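Local coordinates for thiamine monophosphate kinase (Aquifex aeolicus, PDB 1VQV) that catalyses the ATP- and magnesium-dependent phosphorylation of thiamine monophosphate to thiamine diphosphate, the active form of vitamin B1, and works as a homodimer, at the interface of chains A and B. Coordinates in Å, arbitrary orientation; residue numbers count along the deposited sequence, not the author numbering. Chains: chain A/B, thiamine monophosphate kinase.

The interface of chains A and B. Residues chain A 88-90, 92, 97, 120; chain B 3, 11.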
loop_
_atom_site.group_PDB
_atom_site.type_symbol
_atom_site.label_atom_id
_atom_site.label_comp_id
_atom_site.label_asym_id
_atom_site.label_seq_id
_atom_site.Cartn_x
_atom_site.Cartn_y
_atom_site.Cartn_z
ATOM N N LEU A 88 11.491 3.107 7.611
ATOM C CA LEU A 88 12.914 2.932 7.887
ATOM C C LEU A 88 13.434 3.606 9.158
ATOM O O LEU A 88 12.991 4.696 9.515
ATOM C CB LEU A 88 13.725 3.463 6.701
ATOM C CG LEU A 88 13.211 3.102 5.306
ATOM C CD1 LEU A 88 13.890 3.987 4.292
ATOM C CD2 LEU A 88 13.467 1.631 5.002
ATOM N N PRO A 89 14.377 2.960 9.869
ATOM C CA PRO A 89 14.915 3.583 11.085
ATOM C C PRO A 89 15.869 4.676 10.598
ATOM O O PRO A 89 16.642 4.451 9.667
ATOM C CB PRO A 89 15.655 2.435 11.768
ATOM C CG PRO A 89 14.926 1.213 11.286
ATOM C CD PRO A 89 14.740 1.534 9.817
ATOM N N GLU A 90 15.821 5.850 11.220
ATOM C CA GLU A 90 16.673 6.968 10.808
ATOM C C GLU A 90 18.155 6.608 10.823
ATOM O O GLU A 90 18.968 7.280 10.192
ATOM C CB GLU A 90 16.441 8.184 11.714
ATOM C CG GLU A 90 16.948 7.983 13.134
ATOM C CD GLU A 90 16.673 9.170 14.038
ATOM O OE1 GLU A 90 17.065 10.311 13.675
ATOM O OE2 GLU A 90 16.066 8.957 15.117
ATOM N N LEU A 92 19.361 3.742 9.702
ATOM C CA LEU A 92 19.626 2.758 8.674
ATOM C C LEU A 92 20.652 3.347 7.712
ATOM O O LEU A 92 20.602 4.535 7.378
ATOM C CB LEU A 92 18.352 2.419 7.899
ATOM C CG LEU A 92 18.550 1.343 6.825
ATOM C CD1 LEU A 92 18.874 0.023 7.505
ATOM C CD2 LEU A 92 17.299 1.195 5.969
ATOM N N VAL A 97 19.184 1.236 1.604
ATOM C CA VAL A 97 18.013 1.656 0.843
ATOM C C VAL A 97 18.328 1.686 -0.643
ATOM O O VAL A 97 17.515 1.277 -1.466
ATOM C CB VAL A 97 17.523 3.052 1.306
ATOM C CG1 VAL A 97 16.371 3.514 0.454
ATOM C CG2 VAL A 97 17.094 2.986 2.757
ATOM N N ILE A 120 7.884 7.512 2.499
ATOM C CA ILE A 120 8.734 6.987 3.556
ATOM C C ILE A 120 8.390 7.539 4.933
ATOM O O ILE A 120 7.928 8.665 5.075
ATOM C CB ILE A 120 10.217 7.233 3.238
ATOM C CG1 ILE A 120 10.548 6.605 1.885
ATOM C CG2 ILE A 120 11.102 6.600 4.313
ATOM C CD1 ILE A 120 11.911 6.958 1.351
ATOM N N LEU B 3 20.412 7.542 7.037
ATOM C CA LEU B 3 19.247 8.269 6.547
ATOM C C LEU B 3 19.127 9.629 7.230
ATOM O O LEU B 3 18.873 10.649 6.574
ATOM C CB LEU B 3 17.961 7.440 6.768
ATOM C CG LEU B 3 17.871 6.049 6.104
ATOM C CD1 LEU B 3 16.554 5.386 6.449
ATOM C CD2 LEU B 3 18.010 6.174 4.590
ATOM N N LEU B 11 17.007 11.965 0.574
ATOM C CA LEU B 11 16.544 10.588 0.398
ATOM C C LEU B 11 15.712 10.308 -0.842
ATOM O O LEU B 11 15.935 9.320 -1.554
ATOM C CB LEU B 11 15.770 10.125 1.632
ATOM C CG LEU B 11 15.475 8.623 1.624
ATOM C CD1 LEU B 11 16.762 7.850 1.304
ATOM C CD2 LEU B 11 14.921 8.201 2.979
#
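B:Leu3, at the start of the short helix 3-6, packs against A:Leu88, A:Leu92 and A:Val97 of the other subunit, in an apolar patch of the homodimer interface of this ThiL kinase, whose N-terminal region belongs to the AIR synthase-related family. Its CB lies 3.6 Å from the carbonyl O of A:Glu90. Next, B:Leu3 CG passes 3.4 Å from A:Leu92 O and comes near A:Leu92 CB. There the side chain forks. B:Leu3 CD1 comes to 3.4 Å from A:Leu88 CB and also meets A:Leu88 CD1, A:Leu92 CB and the carbonyl O of A:Pro89. The other methyl turns to the helix 94-111, where B:Leu3 CD2 touches A:Val97 CG2 at 3.8 Å. The branch at CG suits leucine to this place, because one methyl can face the end of strand 78-88 while the other faces the helix. A:Val97, branched at CB, can present a methyl close to its own helix backbone. The side chains of A:Leu88 and A:Val97 each cross that of B:Leu3 at about a right angle. With CG anti to its own carbonyl carbon (chi1 -59°), B:Leu3 sets its fork beside its backbone N, and so next to A:Leu92 O, to which B:Leu3 N bonds at 3.0 Å. That bond is nearly straight, 160° at the hydrogen, and ties the beginning of the helix to the partner's loop. An alanine at B:Leu3 would probably leave A:Leu88, A:Leu92 and A:Val97 without their apolar mates and open a gap between strand and helix. Farther along, on helix 8-19, B:Leu11 CD2 lies 3.6 Å from A:Ile120 CD1, the two side chains slanting across each other. Leucine suits this helix position because, with CG anti to the backbone N (chi1 -170°), its branched end reaches out to the isoleucine. A:Ile120 suits the start of strand 120-122: its CG1 arm carries a terminal methyl far enough from the backbone to reach the neighbouring subunit.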